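Local coordinates for protein protease 2A (Rhinovirus C, PDB 5X45) that probably acts as a chymotrypsin-like cysteine protease that cuts the viral polyprotein, and carries a structural zinc ion, at residues P70-Q82 with K89-H101. Sequence-based numbering, arbitrary orientation.
Sequences PVECVSHDWYEIQ and KHIQYNLLIGEGH
I97 meets Y79 over the ring face: CD1 lies 3.6 Å from the centroid of the Y79 ring and only 6° off its normal, a centred CH-pi contact. With its CG1 placed beside the backbone N (chi1 -45°), I97 also turns this branch to ND1 of H76, the two side chains crossing at about a right angle. L95 continues the same apolar face, its CD1 3.5 Å from Y79 CB. In the outer hairpin I81 runs alongside H90, its CB off-centre over the imidazole (4.1 Å to the ring centroid), while I81 CG1 packs on Q92 CG at 3.7 Å. The H90 ring is fixed at both nitrogens: Q92 NE2 donates a hydrogen bond to H90 NE2 in the ring plane (2.9 Å), and H90 ND1 is hydrogen-bonded to P88 O. On the face that carries W78 and I91, E80 OE1 is reached by K89 NZ at 2.9 Å in a salt bridge, from above the carboxylate plane (48° out of it). Reciprocal backbone hydrogen bonds of antiparallel pairs, such as V74 with I97, run through both arms, and D77 O takes N94 N (2.8 Å) where both strands turn a corner. Such a bent two-stranded ribbon, rooted in the six-stranded barrel, is characteristic of the C-terminal domain of picornaviral 2A proteases.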
ATOM      1  N   PRO A  70     -13.785  -0.884  -7.505  1.00 31.36           N
ATOM      2  CA  PRO A  70     -13.273  -2.166  -8.001  1.00 32.21           C
ATOM      3  C   PRO A  70     -12.013  -1.910  -8.801  1.00 31.79           C
ATOM      4  O   PRO A  70     -11.878  -0.806  -9.327  1.00 40.06           O
ATOM      5  CB  PRO A  70     -14.405  -2.684  -8.893  1.00 27.29           C
ATOM      6  CG  PRO A  70     -15.629  -1.994  -8.375  1.00 33.05           C
ATOM      7  CD  PRO A  70     -15.158  -0.623  -7.966  1.00 35.05           C
ATOM      8  N   VAL A  71     -11.096  -2.871  -8.870  1.00 27.96           N
ATOM      9  CA  VAL A  71      -9.860  -2.664  -9.628  1.00 29.05           C
ATOM     10  C   VAL A  71      -9.248  -4.003 -10.024  1.00 30.78           C
ATOM     11  O   VAL A  71      -9.359  -4.983  -9.282  1.00 26.40           O
ATOM     12  CB  VAL A  71      -8.841  -1.816  -8.804  1.00 29.89           C
ATOM     13  CG1 VAL A  71      -8.343  -2.586  -7.592  1.00 30.13           C
ATOM     14  CG2 VAL A  71      -7.685  -1.346  -9.666  1.00 26.28           C
ATOM     15  N   GLU A  72      -8.650  -4.055 -11.215  1.00 36.07           N
ATOM     16  CA  GLU A  72      -7.923  -5.243 -11.677  1.00 42.37           C
ATOM     17  C   GLU A  72      -6.452  -4.886 -11.876  1.00 37.07           C
ATOM     18  O   GLU A  72      -6.143  -3.950 -12.609  1.00 40.68           O
ATOM     19  CB  GLU A  72      -8.517  -5.770 -12.984  1.00 46.91           C
ATOM     20  CG  GLU A  72     -10.016  -6.015 -12.922  1.00 60.83           C
ATOM     21  CD  GLU A  72     -10.815  -4.741 -13.195  1.00 81.19           C
ATOM     22  OE1 GLU A  72     -10.192  -3.708 -13.524  1.00 95.03           O
ATOM     23  OE2 GLU A  72     -12.057  -4.759 -13.059  1.00 80.74           O
ATOM     24  N   CYS A  73      -5.532  -5.601 -11.237  1.00 39.43           N
ATOM     25  CA  CYS A  73      -4.127  -5.201 -11.353  1.00 41.88           C
ATOM     26  C   CYS A  73      -3.224  -6.189 -12.077  1.00 38.28           C
ATOM     27  O   CYS A  73      -3.513  -7.376 -12.172  1.00 47.59           O
ATOM     28  CB  CYS A  73      -3.535  -4.946  -9.969  1.00 37.81           C
ATOM     29  SG  CYS A  73      -4.405  -3.702  -9.049  1.00 42.69           S
ATOM     30  N   VAL A  74      -2.112  -5.661 -12.566  1.00 38.41           N
ATOM     31  CA  VAL A  74      -1.022  -6.455 -13.101  1.00 39.70           C
ATOM     32  C   VAL A  74       0.219  -6.264 -12.221  1.00 36.89           C
ATOM     33  O   VAL A  74       0.465  -5.162 -11.727  1.00 38.09           O
ATOM     34  CB  VAL A  74      -0.686  -6.065 -14.543  1.00 40.85           C
ATOM     35  CG1 VAL A  74       0.244  -7.103 -15.131  1.00 50.75           C
ATOM     36  CG2 VAL A  74      -1.942  -6.015 -15.369  1.00 38.16           C
ATOM     37  N   SER A  75       0.967  -7.341 -11.993  1.00 35.42           N
ATOM     38  CA  SER A  75       2.236  -7.270 -11.267  1.00 31.02           C
ATOM     39  C   SER A  75       3.419  -6.734 -12.078  1.00 31.94           C
ATOM     40  O   SER A  75       3.605  -7.078 -13.246  1.00 33.70           O
ATOM     41  CB  SER A  75       2.613  -8.652 -10.737  1.00 32.09           C
ATOM     42  OG  SER A  75       1.735  -9.064  -9.710  1.00 44.86           O
ATOM     43  N   HIS A  76       4.223  -5.898 -11.429  1.00 32.13           N
ATOM     44  CA  HIS A  76       5.495  -5.439 -11.972  1.00 31.94           C
ATOM     45  C   HIS A  76       6.567  -5.679 -10.920  1.00 31.87           C
ATOM     46  O   HIS A  76       6.419  -5.258  -9.775  1.00 31.32           O
ATOM     47  CB  HIS A  76       5.467  -3.956 -12.342  1.00 31.28           C
ATOM     48  CG  HIS A  76       4.728  -3.659 -13.595  1.00 31.99           C
ATOM     49  ND1 HIS A  76       3.360  -3.480 -13.637  1.00 38.29           N
ATOM     50  CD2 HIS A  76       5.153  -3.552 -14.881  1.00 33.71           C
ATOM     51  CE1 HIS A  76       2.980  -3.242 -14.878  1.00 38.30           C
ATOM     52  NE2 HIS A  76       4.057  -3.287 -15.653  1.00 33.95           N
ATOM     53  N   ASP A  77       7.647  -6.338 -11.310  1.00 29.04           N
ATOM     54  CA  ASP A  77       8.777  -6.546 -10.413  1.00 29.17           C
ATOM     55  C   ASP A  77       9.343  -5.212  -9.934  1.00 28.32           C
ATOM     56  O   ASP A  77       9.674  -5.058  -8.766  1.00 29.02           O
ATOM     57  CB  ASP A  77       9.870  -7.363 -11.100  1.00 31.42           C
ATOM     58  CG  ASP A  77       9.614  -8.864 -11.022  1.00 70.90           C
ATOM     59  OD1 ASP A  77       8.634  -9.274 -10.358  1.00 67.57           O
ATOM     60  OD2 ASP A  77      10.397  -9.637 -11.622  1.00 77.23           O
ATOM     61  N   TRP A  78       9.422  -4.238 -10.831  1.00 28.67           N
ATOM     62  CA  TRP A  78       9.830  -2.907 -10.429  1.00 28.31           C
ATOM     63  C   TRP A  78       9.201  -1.852 -11.308  1.00 28.62           C
ATOM     64  O   TRP A  78       8.753  -2.148 -12.413  1.00 30.77           O
ATOM     65  CB  TRP A  78      11.364  -2.777 -10.430  1.00 29.68           C
ATOM     66  CG  TRP A  78      12.065  -3.104 -11.734  1.00 31.59           C
ATOM     67  CD1 TRP A  78      12.578  -4.307 -12.094  1.00 32.86           C
ATOM     68  CD2 TRP A  78      12.348  -2.205 -12.817  1.00 37.69           C
ATOM     69  NE1 TRP A  78      13.149  -4.228 -13.339  1.00 42.72           N
ATOM     70  CE2 TRP A  78      13.030  -2.947 -13.805  1.00 39.32           C
ATOM     71  CE3 TRP A  78      12.079  -0.851 -13.054  1.00 33.07           C
ATOM     72  CZ2 TRP A  78      13.455  -2.384 -15.012  1.00 36.84           C
ATOM     73  CZ3 TRP A  78      12.499  -0.292 -14.252  1.00 35.16           C
ATOM     74  CH2 TRP A  78      13.179  -1.061 -15.219  1.00 36.96           C
ATOM     75  N   TYR A  79       9.189  -0.618 -10.816  1.00 28.37           N
ATOM     76  CA  TYR A  79       8.459   0.462 -11.458  1.00 29.02           C
ATOM     77  C   TYR A  79       9.105   1.803 -11.156  1.00 34.10           C
ATOM     78  O   TYR A  79       9.553   2.035 -10.030  1.00 30.55           O
ATOM     79  CB  TYR A  79       7.011   0.439 -10.954  1.00 27.71           C
ATOM     80  CG  TYR A  79       5.972   1.152 -11.782  1.00 34.73           C
ATOM     81  CD1 TYR A  79       5.547   0.636 -13.001  1.00 41.04           C
ATOM     82  CD2 TYR A  79       5.365   2.315 -11.313  1.00 39.54           C
ATOM     83  CE1 TYR A  79       4.574   1.282 -13.752  1.00 43.18           C
ATOM     84  CE2 TYR A  79       4.390   2.965 -12.048  1.00 35.56           C
ATOM     85  CZ  TYR A  79       4.000   2.444 -13.265  1.00 51.96           C
ATOM     86  OH  TYR A  79       3.031   3.086 -14.000  1.00 69.72           O
ATOM     87  N   GLU A  80       9.150   2.685 -12.155  1.00 35.61           N
ATOM     88  CA  GLU A  80       9.712   4.027 -11.979  1.00 40.14           C
ATOM     89  C   GLU A  80       8.672   4.970 -11.379  1.00 39.51           C
ATOM     90  O   GLU A  80       7.641   5.245 -11.996  1.00 39.34           O
ATOM     91  CB  GLU A  80      10.211   4.589 -13.311  1.00 38.73           C
ATOM     92  CG  GLU A  80      10.928   5.932 -13.217  1.00 51.01           C
ATOM     93  CD  GLU A  80      11.904   6.165 -14.372  1.00 67.11           C
ATOM     94  OE1 GLU A  80      11.796   7.218 -15.035  1.00 72.82           O
ATOM     95  OE2 GLU A  80      12.778   5.308 -14.624  1.00 73.84           O
ATOM     96  N   ILE A  81       8.946   5.457 -10.174  1.00 33.05           N
ATOM     97  CA  ILE A  81       8.086   6.445  -9.539  1.00 33.56           C
ATOM     98  C   ILE A  81       8.608   7.839  -9.848  1.00 36.61           C
ATOM     99  O   ILE A  81       9.793   8.128  -9.631  1.00 37.67           O
ATOM    100  CB  ILE A  81       8.014   6.269  -8.010  1.00 37.58           C
ATOM    101  CG1 ILE A  81       7.777   4.804  -7.627  1.00 39.83           C
ATOM    102  CG2 ILE A  81       6.943   7.186  -7.424  1.00 37.33           C
ATOM    103  CD1 ILE A  81       6.491   4.226  -8.147  1.00 28.47           C
ATOM    104  N   GLN A  82       7.741   8.711 -10.352  1.00 38.47           N
ATOM    105  CA  GLN A  82       8.203  10.047 -10.691  1.00 46.28           C
ATOM    106  C   GLN A  82       8.439  10.874  -9.433  1.00 43.88           C
ATOM    107  O   GLN A  82       7.862  10.595  -8.372  1.00 45.14           O
ATOM    108  CB  GLN A  82       7.203  10.738 -11.609  1.00 56.31           C
ATOM    109  CG  GLN A  82       7.029  10.007 -12.919  1.00 67.33           C
ATOM    110  CD  GLN A  82       8.362   9.726 -13.598  1.00 72.16           C
ATOM    111  OE1 GLN A  82       9.246  10.588 -13.657  1.00 75.03           O
ATOM    112  NE2 GLN A  82       8.523   8.502 -14.087  1.00 66.29           N
ATOM    113  N   LYS A  89      12.828  11.144  -8.078  1.00 45.70           N
ATOM    114  CA  LYS A  89      12.514  10.068  -9.008  1.00 54.93           C
ATOM    115  C   LYS A  89      13.329   8.834  -8.614  1.00 48.59           C
ATOM    116  O   LYS A  89      14.546   8.930  -8.435  1.00 42.76           O
ATOM    117  CB  LYS A  89      12.835  10.510 -10.439  1.00 55.96           C
ATOM    118  CG  LYS A  89      13.139   9.394 -11.427  1.00 58.08           C
ATOM    119  CD  LYS A  89      13.531   9.980 -12.781  1.00 61.66           C
ATOM    120  CE  LYS A  89      14.035   8.911 -13.738  1.00 66.11           C
ATOM    121  NZ  LYS A  89      13.820   9.258 -15.176  1.00 67.73           N
ATOM    122  N   HIS A  90      12.665   7.687  -8.468  1.00 39.18           N
ATOM    123  CA  HIS A  90      13.327   6.472  -7.981  1.00 36.77           C
ATOM    124  C   HIS A  90      12.585   5.206  -8.392  1.00 36.97           C
ATOM    125  O   HIS A  90      11.427   5.263  -8.807  1.00 35.15           O
ATOM    126  CB  HIS A  90      13.447   6.496  -6.461  1.00 36.44           C
ATOM    127  CG  HIS A  90      12.131   6.371  -5.761  1.00 36.08           C
ATOM    128  ND1 HIS A  90      11.201   7.387  -5.737  1.00 45.27           N
ATOM    129  CD2 HIS A  90      11.581   5.338  -5.082  1.00 34.48           C
ATOM    130  CE1 HIS A  90      10.134   6.988  -5.066  1.00 43.66           C
ATOM    131  NE2 HIS A  90      10.338   5.750  -4.657  1.00 36.75           N
ATOM    132  N   ILE A  91      13.259   4.066  -8.263  1.00 35.13           N
ATOM    133  CA  ILE A  91      12.663   2.766  -8.570  1.00 31.82           C
ATOM    134  C   ILE A  91      12.050   2.141  -7.318  1.00 31.98           C
ATOM    135  O   ILE A  91      12.648   2.170  -6.248  1.00 41.93           O
ATOM    136  CB  ILE A  91      13.697   1.779  -9.158  1.00 32.88           C
ATOM    137  CG1 ILE A  91      14.344   2.336 -10.436  1.00 34.57           C
ATOM    138  CG2 ILE A  91      13.054   0.421  -9.407  1.00 31.21           C
ATOM    139  CD1 ILE A  91      13.387   2.899 -11.443  1.00 34.82           C
ATOM    140  N   GLN A  92      10.856   1.573  -7.462  1.00 29.67           N
ATOM    141  CA  GLN A  92      10.253   0.780  -6.401  1.00 33.94           C
ATOM    142  C   GLN A  92      10.016  -0.651  -6.887  1.00 26.52           C
ATOM    143  O   GLN A  92       9.994  -0.911  -8.085  1.00 26.94           O
ATOM    144  CB  GLN A  92       8.949   1.425  -5.910  1.00 26.26           C
ATOM    145  CG  GLN A  92       9.182   2.591  -4.949  1.00 36.14           C
ATOM    146  CD  GLN A  92       7.923   3.051  -4.227  1.00 30.71           C
ATOM    147  OE1 GLN A  92       6.983   2.280  -4.028  1.00 32.34           O
ATOM    148  NE2 GLN A  92       7.913   4.311  -3.809  1.00 27.92           N
ATOM    149  N   TYR A  93       9.886  -1.577  -5.942  1.00 30.17           N
ATOM    150  CA  TYR A  93       9.775  -3.004  -6.254  1.00 31.16           C
ATOM    151  C   TYR A  93       8.440  -3.600  -5.807  1.00 33.93           C
ATOM    152  O   TYR A  93       7.773  -3.061  -4.917  1.00 32.47           O
ATOM    153  CB  TYR A  93      10.941  -3.772  -5.622  1.00 27.40           C
ATOM    154  CG  TYR A  93      12.274  -3.375  -6.211  1.00 28.90           C
ATOM    155  CD1 TYR A  93      12.753  -3.982  -7.371  1.00 37.01           C
ATOM    156  CD2 TYR A  93      13.035  -2.363  -5.642  1.00 38.35           C
ATOM    157  CE1 TYR A  93      13.971  -3.607  -7.932  1.00 33.26           C
ATOM    158  CE2 TYR A  93      14.246  -1.981  -6.194  1.00 40.93           C
ATOM    159  CZ  TYR A  93      14.709  -2.609  -7.338  1.00 42.51           C
ATOM    160  OH  TYR A  93      15.912  -2.234  -7.890  1.00 55.29           O
ATOM    161  N   ASN A  94       8.052  -4.701  -6.451  1.00 32.63           N
ATOM    162  CA  ASN A  94       6.820  -5.421  -6.126  1.00 26.46           C
ATOM    163  C   ASN A  94       5.566  -4.556  -6.166  1.00 31.62           C
ATOM    164  O   ASN A  94       4.934  -4.293  -5.140  1.00 31.37           O
ATOM    165  CB  ASN A  94       6.946  -6.102  -4.756  1.00 27.09           C
ATOM    166  CG  ASN A  94       8.064  -7.140  -4.723  1.00 35.12           C
ATOM    167  OD1 ASN A  94       9.046  -6.996  -3.995  1.00 39.08           O
ATOM    168  ND2 ASN A  94       7.913  -8.192  -5.516  1.00 27.70           N
ATOM    169  N   LEU A  95       5.205  -4.116  -7.365  1.00 31.94           N
ATOM    170  CA  LEU A  95       4.029  -3.285  -7.514  1.00 22.85           C
ATOM    171  C   LEU A  95       2.883  -4.004  -8.198  1.00 26.07           C
ATOM    172  O   LEU A  95       3.081  -4.852  -9.074  1.00 25.27           O
ATOM    173  CB  LEU A  95       4.370  -2.007  -8.279  1.00 23.46           C
ATOM    174  CG  LEU A  95       5.213  -1.116  -7.372  1.00 33.30           C
ATOM    175  CD1 LEU A  95       6.655  -1.102  -7.844  1.00 29.91           C
ATOM    176  CD2 LEU A  95       4.630   0.286  -7.233  1.00 36.49           C
ATOM    177  N   LEU A  96       1.679  -3.639  -7.780  1.00 23.66           N
ATOM    178  CA  LEU A  96       0.470  -3.964  -8.511  1.00 27.45           C
ATOM    179  C   LEU A  96      -0.012  -2.706  -9.219  1.00 23.84           C
ATOM    180  O   LEU A  96      -0.103  -1.646  -8.606  1.00 30.28           O
ATOM    181  CB  LEU A  96      -0.594  -4.506  -7.566  1.00 26.41           C
ATOM    182  CG  LEU A  96      -0.170  -5.774  -6.829  1.00 29.11           C
ATOM    183  CD1 LEU A  96      -0.922  -5.887  -5.513  1.00 27.45           C
ATOM    184  CD2 LEU A  96      -0.409  -6.994  -7.707  1.00 33.16           C
ATOM    185  N   ILE A  97      -0.241  -2.792 -10.523  1.00 25.33           N
ATOM    186  CA  ILE A  97      -0.687  -1.612 -11.257  1.00 28.72           C
ATOM    187  C   ILE A  97      -2.039  -1.833 -11.913  1.00 30.53           C
ATOM    188  O   ILE A  97      -2.223  -2.798 -12.655  1.00 33.55           O
ATOM    189  CB  ILE A  97       0.302  -1.194 -12.359  1.00 34.45           C
ATOM    190  CG1 ILE A  97       1.749  -1.208 -11.852  1.00 27.84           C
ATOM    191  CG2 ILE A  97      -0.101   0.163 -12.928  1.00 29.78           C
ATOM    192  CD1 ILE A  97       2.143   0.005 -11.073  1.00 26.60           C
ATOM    193  N   GLY A  98      -2.975  -0.925 -11.651  1.00 31.66           N
ATOM    194  CA  GLY A  98      -4.295  -1.026 -12.234  1.00 35.11           C
ATOM    195  C   GLY A  98      -4.777   0.317 -12.741  1.00 44.40           C
ATOM    196  O   GLY A  98      -4.240   1.357 -12.372  1.00 54.41           O
ATOM    197  N   GLU A  99      -5.809   0.294 -13.578  1.00 48.85           N
ATOM    198  CA  GLU A  99      -6.436   1.526 -14.012  1.00 52.36           C
ATOM    199  C   GLU A  99      -7.344   1.996 -12.897  1.00 49.53           C
ATOM    200  O   GLU A  99      -8.101   1.220 -12.321  1.00 46.91           O
ATOM    201  CB  GLU A  99      -7.228   1.363 -15.319  1.00 57.71           C
ATOM    202  CG  GLU A  99      -6.850   0.167 -16.196  1.00 75.76           C
ATOM    203  CD  GLU A  99      -7.774   0.019 -17.403  1.00 95.22           C
ATOM    204  OE1 GLU A  99      -8.452  -1.023 -17.544  1.00100.96           O
ATOM    205  OE2 GLU A  99      -7.839   0.980 -18.203  1.00102.11           O
ATOM    206  N   GLY A 100      -7.264   3.281 -12.594  1.00 46.93           N
ATOM    207  CA  GLY A 100      -8.028   3.837 -11.503  1.00 44.73           C
ATOM    208  C   GLY A 100      -7.559   5.231 -11.175  1.00 46.82           C
ATOM    209  O   GLY A 100      -6.462   5.628 -11.548  1.00 43.77           O
ATOM    210  N   HIS A 101      -8.418   5.988 -10.507  1.00 52.94           N
ATOM    211  CA  HIS A 101      -8.085   7.347 -10.131  1.00 55.35           C
ATOM    212  C   HIS A 101      -7.097   7.408  -8.963  1.00 54.05           C
ATOM    213  O   HIS A 101      -7.222   6.669  -7.978  1.00 49.61           O
ATOM    214  CB  HIS A 101      -9.339   8.118  -9.761  1.00 54.13           C
ATOM    215  CG  HIS A 101      -9.051   9.487  -9.249  1.00 66.68           C
ATOM    216  ND1 HIS A 101      -8.735  10.540 -10.082  1.00 68.78           N
ATOM    217  CD2 HIS A 101      -8.991   9.972  -7.987  1.00 74.55           C
ATOM    218  CE1 HIS A 101      -8.520  11.621  -9.354  1.00 74.61           C
ATOM    219  NE2 HIS A 101      -8.669  11.304  -8.082  1.00 79.00           N
TER
HETATM  220  O   HOH W   1     -10.441   1.397 -10.812  1.00 31.49           O
HETATM  221  O   HOH W   2      -8.994  -1.445 -12.986  1.00 44.02           O